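Side-chain contacts in DUF211 domain-containing protein (Archaeoglobus fulgidus DSM 4304, PDB 3BPD), which is of unknown function but binds magnesium ions and assembles into a heptamer: residues L9-L14 against E63-V68; L26-L31 against I51-L56. The protein carries 1 engineered substitution. All coordinates share one frame; numbering follows the deposited sequence.

Contact 1. Residues L9-L14 against E63-V68. With MG (magnesium ion), chain Y.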
loop_
_atom_site.group_PDB
_atom_site.type_symbol
_atom_site.label_atom_id
_atom_site.label_comp_id
_atom_site.label_asym_id
_atom_site.label_seq_id
_atom_site.Cartn_x
_atom_site.Cartn_y
_atom_site.Cartn_z
ATOM N N LEU F 9 -10.107 18.807 -8.046
ATOM C CA LEU F 9 -11.329 19.000 -7.278
ATOM C C LEU F 9 -12.077 17.674 -7.111
ATOM O O LEU F 9 -12.129 16.848 -8.026
ATOM C CB LEU F 9 -12.256 20.003 -7.989
ATOM C CG LEU F 9 -11.763 21.435 -8.172
ATOM C CD1 LEU F 9 -12.607 22.185 -9.196
ATOM C CD2 LEU F 9 -11.805 22.126 -6.828
ATOM N N VAL F 10 -12.632 17.449 -5.931
ATOM C CA VAL F 10 -13.432 16.256 -5.727
ATOM C C VAL F 10 -14.782 16.848 -5.365
ATOM O O VAL F 10 -14.958 17.428 -4.303
ATOM C CB VAL F 10 -12.893 15.349 -4.591
ATOM C CG1 VAL F 10 -13.906 14.238 -4.303
ATOM C CG2 VAL F 10 -11.542 14.743 -4.996
ATOM N N LEU F 11 -15.720 16.736 -6.286
ATOM C CA LEU F 11 -17.036 17.292 -6.069
ATOM C C LEU F 11 -18.111 16.268 -5.743
ATOM O O LEU F 11 -18.234 15.245 -6.406
ATOM C CB LEU F 11 -17.448 18.090 -7.303
ATOM C CG LEU F 11 -16.426 19.148 -7.720
ATOM C CD1 LEU F 11 -16.998 20.004 -8.825
ATOM C CD2 LEU F 11 -16.060 20.009 -6.519
ATOM N N ASP F 12 -18.875 16.535 -4.694
ATOM C CA ASP F 12 -19.974 15.657 -4.332
ATOM C C ASP F 12 -21.164 16.215 -5.096
ATOM O O ASP F 12 -21.615 17.329 -4.822
ATOM C CB ASP F 12 -20.269 15.728 -2.841
ATOM C CG ASP F 12 -21.566 15.044 -2.487
ATOM O OD1 ASP F 12 -22.049 15.245 -1.355
ATOM O OD2 ASP F 12 -22.103 14.299 -3.344
ATOM N N VAL F 13 -21.674 15.444 -6.047
ATOM C CA VAL F 13 -22.792 15.902 -6.855
ATOM C C VAL F 13 -24.033 15.013 -6.844
ATOM O O VAL F 13 -23.938 13.786 -6.881
ATOM C CB VAL F 13 -22.341 16.107 -8.319
ATOM C CG1 VAL F 13 -23.533 16.377 -9.211
ATOM C CG2 VAL F 13 -21.362 17.265 -8.394
ATOM N N LEU F 14 -25.198 15.654 -6.771
ATOM C CA LEU F 14 -26.479 14.959 -6.813
ATOM C C LEU F 14 -27.079 15.345 -8.164
ATOM O O LEU F 14 -26.968 16.494 -8.589
ATOM C CB LEU F 14 -27.401 15.423 -5.686
ATOM C CG LEU F 14 -28.833 14.872 -5.759
ATOM C CD1 LEU F 14 -28.865 13.438 -5.231
ATOM C CD2 LEU F 14 -29.765 15.754 -4.949
ATOM N N GLU F 63 -15.844 28.080 -11.765
ATOM C CA GLU F 63 -17.138 28.496 -12.297
ATOM C C GLU F 63 -17.460 27.725 -13.581
ATOM O O GLU F 63 -18.546 27.166 -13.728
ATOM C CB GLU F 63 -17.146 30.008 -12.573
ATOM C CG GLU F 63 -16.985 30.906 -11.324
ATOM C CD GLU F 63 -18.104 30.747 -10.275
ATOM O OE1 GLU F 63 -19.301 30.842 -10.639
ATOM O OE2 GLU F 63 -17.771 30.542 -9.083
ATOM N N GLN F 64 -16.510 27.692 -14.505
ATOM C CA GLN F 64 -16.713 26.980 -15.753
ATOM C C GLN F 64 -17.079 25.516 -15.491
ATOM O O GLN F 64 -17.999 24.986 -16.109
ATOM C CB GLN F 64 -15.455 27.055 -16.619
ATOM C CG GLN F 64 -15.616 26.395 -17.978
ATOM C CD GLN F 64 -14.323 26.364 -18.766
ATOM O OE1 GLN F 64 -13.276 25.989 -18.235
ATOM N NE2 GLN F 64 -14.387 26.744 -20.042
ATOM N N ILE F 65 -16.361 24.862 -14.581
ATOM C CA ILE F 65 -16.645 23.469 -14.261
ATOM C C ILE F 65 -18.034 23.346 -13.646
ATOM O O ILE F 65 -18.789 22.421 -13.966
ATOM C CB ILE F 65 -15.595 22.891 -13.291
ATOM C CG1 ILE F 65 -14.261 22.720 -14.024
ATOM C CG2 ILE F 65 -16.069 21.556 -12.741
ATOM C CD1 ILE F 65 -13.104 22.304 -13.150
ATOM N N LYS F 66 -18.372 24.289 -12.770
ATOM C CA LYS F 66 -19.678 24.296 -12.124
ATOM C C LYS F 66 -20.740 24.520 -13.207
ATOM O O LYS F 66 -21.832 23.944 -13.175
ATOM C CB LYS F 66 -19.742 25.418 -11.077
ATOM C CG LYS F 66 -21.083 25.521 -10.367
ATOM C CD LYS F 66 -21.145 26.708 -9.417
ATOM C CE LYS F 66 -22.578 26.898 -8.911
ATOM N NZ LYS F 66 -22.770 28.000 -7.916
ATOM N N GLY F 67 -20.392 25.359 -14.173
ATOM C CA GLY F 67 -21.305 25.646 -15.252
ATOM C C GLY F 67 -21.706 24.373 -15.952
ATOM O O GLY F 67 -22.895 24.097 -16.083
ATOM N N VAL F 68 -20.716 23.589 -16.381
ATOM C CA VAL F 68 -20.975 22.347 -17.093
ATOM C C VAL F 68 -21.857 21.427 -16.283
ATOM O O VAL F 68 -22.885 20.966 -16.775
ATOM C CB VAL F 68 -19.672 21.602 -17.438
ATOM C CG1 VAL F 68 -19.984 20.377 -18.274
ATOM C CG2 VAL F 68 -18.733 22.520 -18.187
HETATM MG MG MG Y . -21.064 16.135 0.434
#
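Leu9 and Leu11 both turn toward Ile65, which faces strand 6-16 from helix 62-71; the contact between 9-14 and 63-68 is wholly apolar. Ile65 divides its branches between them. Its longer arm ends at CD1, 4.0 Å from CD1 of Leu9, and the two side chains meet at a slant. Its short branch serves the neighbouring leucine, with Ile65 CG2 4.3 Å from CD1 of Leu11. The first torsion of Ile65 (chi1 -71°) sets CG1 and CG2 on different sides of CB, and the extended second torsion (chi2 174°) carries CD1 on to Leu9. Branching at CB thus gives Ile65 two separate arms, each meeting a different leucine, while leucine branches one carbon later, at CG, which puts its paired methyls at the end of the side chain. Around this patch, Leu9 also packs on Tyr62 of the same helix and on Ile22 of a second subunit, and Leu11 on Ile69.

Metal coordination belongs to the other face of the strand. Asp12, between Leu11 and Val13, lies on the face turned from the helix, with CG anti to the backbone N (chi1 169°). OD1 binds the magnesium ion at 2.2 Å, whereas OD2 of Asp12 stays 4.3 Å from the metal, so the carboxylate binds through one oxygen. Ser78 OG on strand 75-85 is a further ligand.

With no hydrogen bond between them, the two segments are held by dispersion and burial of methyl groups, which set no sharp direction, and this part of the strand combines an apolar face with a metal-binding one.

Contact 2. Residues L26-L31 against I51-L56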
loop_
_atom_site.group_PDB
_atom_site.type_symbol
_atom_site.label_atom_id
_atom_site.label_comp_id
_atom_site.label_asym_id
_atom_site.label_seq_id
_atom_site.Cartn_x
_atom_site.Cartn_y
_atom_site.Cartn_z
ATOM N N LEU F 26 -17.574 12.923 -20.304
ATOM C CA LEU F 26 -17.154 13.438 -21.605
ATOM C C LEU F 26 -17.124 14.963 -21.655
ATOM O O LEU F 26 -16.093 15.560 -21.966
ATOM C CB LEU F 26 -18.069 12.908 -22.707
ATOM C CG LEU F 26 -17.955 11.403 -22.958
ATOM C CD1 LEU F 26 -19.143 10.937 -23.774
ATOM C CD2 LEU F 26 -16.630 11.070 -23.664
ATOM N N LYS F 27 -18.251 15.593 -21.336
ATOM C CA LYS F 27 -18.335 17.044 -21.379
ATOM C C LYS F 27 -17.304 17.747 -20.513
ATOM O O LYS F 27 -16.699 18.734 -20.944
ATOM C CB LYS F 27 -19.741 17.508 -21.001
ATOM C CG LYS F 27 -20.802 17.049 -21.987
ATOM C CD LYS F 27 -20.361 17.333 -23.419
ATOM C CE LYS F 27 -21.244 16.630 -24.429
ATOM N NZ LYS F 27 -20.706 16.759 -25.811
ATOM N N LEU F 28 -17.096 17.249 -19.297
ATOM C CA LEU F 28 -16.117 17.862 -18.403
ATOM C C LEU F 28 -14.710 17.663 -18.906
ATOM O O LEU F 28 -13.870 18.553 -18.778
ATOM C CB LEU F 28 -16.235 17.287 -16.994
ATOM C CG LEU F 28 -17.348 17.932 -16.170
ATOM C CD1 LEU F 28 -17.620 17.126 -14.921
ATOM C CD2 LEU F 28 -16.942 19.352 -15.820
ATOM N N SER F 29 -14.458 16.495 -19.489
ATOM C CA SER F 29 -13.130 16.171 -20.002
ATOM C C SER F 29 -12.776 16.997 -21.223
ATOM O O SER F 29 -11.604 17.161 -21.549
ATOM C CB SER F 29 -13.038 14.690 -20.375
ATOM O OG SER F 29 -13.759 14.424 -21.560
ATOM N N GLU F 30 -13.792 17.514 -21.904
ATOM C CA GLU F 30 -13.559 18.307 -23.104
ATOM C C GLU F 30 -13.216 19.764 -22.795
ATOM O O GLU F 30 -12.809 20.516 -23.688
ATOM C CB GLU F 30 -14.770 18.203 -24.027
ATOM C CG GLU F 30 -14.978 16.799 -24.591
ATOM C CD GLU F 30 -16.342 16.615 -25.235
ATOM O OE1 GLU F 30 -16.616 15.523 -25.772
ATOM O OE2 GLU F 30 -17.153 17.562 -25.206
ATOM N N LEU F 31 -13.369 20.155 -21.530
ATOM C CA LEU F 31 -13.028 21.505 -21.096
ATOM C C LEU F 31 -11.519 21.698 -21.278
ATOM O O LEU F 31 -10.731 20.745 -21.185
ATOM C CB LEU F 31 -13.394 21.704 -19.624
ATOM C CG LEU F 31 -14.835 22.036 -19.257
ATOM C CD1 LEU F 31 -15.038 21.881 -17.755
ATOM C CD2 LEU F 31 -15.139 23.456 -19.698
ATOM N N ILE F 51 -23.042 11.104 -6.975
ATOM C CA ILE F 51 -21.790 10.743 -7.620
ATOM C C ILE F 51 -20.621 11.602 -7.134
ATOM O O ILE F 51 -20.809 12.762 -6.760
ATOM C CB ILE F 51 -21.922 10.887 -9.167
ATOM C CG1 ILE F 51 -22.212 12.348 -9.539
ATOM C CG2 ILE F 51 -23.052 10.006 -9.682
ATOM C CD1 ILE F 51 -22.362 12.594 -11.044
ATOM N N LYS F 52 -19.419 11.021 -7.130
ATOM C CA LYS F 52 -18.200 11.736 -6.735
ATOM C C LYS F 52 -17.408 12.064 -8.014
ATOM O O LYS F 52 -17.049 11.161 -8.770
ATOM C CB LYS F 52 -17.338 10.868 -5.806
ATOM C CG LYS F 52 -17.091 11.477 -4.442
ATOM C CD LYS F 52 -18.350 11.428 -3.581
ATOM C CE LYS F 52 -18.139 12.060 -2.215
ATOM N NZ LYS F 52 -19.192 11.598 -1.267
ATOM N N ILE F 53 -17.149 13.348 -8.258
ATOM C CA ILE F 53 -16.406 13.769 -9.449
ATOM C C ILE F 53 -14.998 14.255 -9.107
ATOM O O ILE F 53 -14.822 15.147 -8.280
ATOM C CB ILE F 53 -17.123 14.915 -10.203
ATOM C CG1 ILE F 53 -18.496 14.451 -10.715
ATOM C CG2 ILE F 53 -16.264 15.374 -11.372
ATOM C CD1 ILE F 53 -19.347 15.564 -11.371
ATOM N N THR F 54 -13.999 13.654 -9.741
ATOM C CA THR F 54 -12.618 14.039 -9.520
ATOM C C THR F 54 -12.116 14.617 -10.837
ATOM O O THR F 54 -12.121 13.938 -11.868
ATOM C CB THR F 54 -11.738 12.822 -9.136
ATOM O OG1 THR F 54 -12.232 12.239 -7.932
ATOM C CG2 THR F 54 -10.289 13.242 -8.912
ATOM N N ILE F 55 -11.700 15.879 -10.792
ATOM C CA ILE F 55 -11.188 16.578 -11.960
ATOM C C ILE F 55 -9.729 16.954 -11.767
ATOM O O ILE F 55 -9.356 17.591 -10.777
ATOM C CB ILE F 55 -11.971 17.860 -12.224
ATOM C CG1 ILE F 55 -13.456 17.548 -12.284
ATOM C CG2 ILE F 55 -11.538 18.471 -13.539
ATOM C CD1 ILE F 55 -14.301 18.766 -12.470
ATOM N N LEU F 56 -8.910 16.544 -12.730
ATOM C CA LEU F 56 -7.484 16.826 -12.716
ATOM C C LEU F 56 -7.160 17.781 -13.866
ATOM O O LEU F 56 -7.804 17.739 -14.913
ATOM C CB LEU F 56 -6.688 15.525 -12.888
ATOM C CG LEU F 56 -5.165 15.687 -12.837
ATOM C CD1 LEU F 56 -4.799 16.266 -11.479
ATOM C CD2 LEU F 56 -4.452 14.368 -13.083
#
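Leu28 reaches from helix 21-29 onto the face of the sheet, where it meets Ile53 and Ile55 of strand 48-57. CB points toward the strand, yet the nearest atom to CB of Leu28 there is CD1 of Ile55, at 5.1 Å. CG of Leu28 comes no nearer than 4.9 Å, again to CD1 of Ile55, which leaves the contact to the terminal methyls. CG lies beside the backbone N, anti to the carbonyl carbon (chi1 -82°), and from this branch point the fork opens over both isoleucines. CD1 of Leu28 stands 4.2 Å from CG2 of Ile53, with Ile53 CD1 scarcely farther off; the two side chains are crossed at about a right angle. The other prong, CD2 of Leu28, comes 4.3 Å from CD1 of Ile55. A leucine suits this place because its fork lies at the end of the chain, where it can touch two strand residues with one between them, whose side chains therefore lie on the same face, while beta-branched isoleucine is at home in an extended backbone.

The order of elements, strand-helix-strand twice over, and the four-stranded antiparallel sheet make this a ferredoxin-like fold, with both helices on one face. Strand 48-57 is an inner strand of that sheet, and Leu28 also touches Val37 of strand 34-44, its neighbour toward the edge.

Polar groups of 26-31 find partners within the segment. Ser29 OG donates to the Leu26 carbonyl O at 2.6 Å, with the donor tilted 22° from the carbonyl plane. On the exposed side, Lys27 NZ and Glu30 OE2 form a long salt bridge of 3.7 Å. Beyond the helix, Leu31 packs its side chain on Gln64 and Val68 of helix 62-71.

Overall arrangement
Contacts 1 and 2 each pack a helix on the same face of the sheet, and their centres lie 8 Å apart. Their strand segments are antiparallel neighbours, joined by probable backbone hydrogen bonds from Leu11 N to Ile53 O (2.7 Å) and from Ile51 N to Val13 O (2.8 Å). Side chains join the contacts as well: Ile65 of contact 1 packs on Ile55 of contact 2, making one continuous apolar layer under both helices. Magnesium lies across the sheet from this layer. Asp12 binds it directly within contact 1, whereas the side chain of Ile53 in contact 2 remains about 11 Å from the ion.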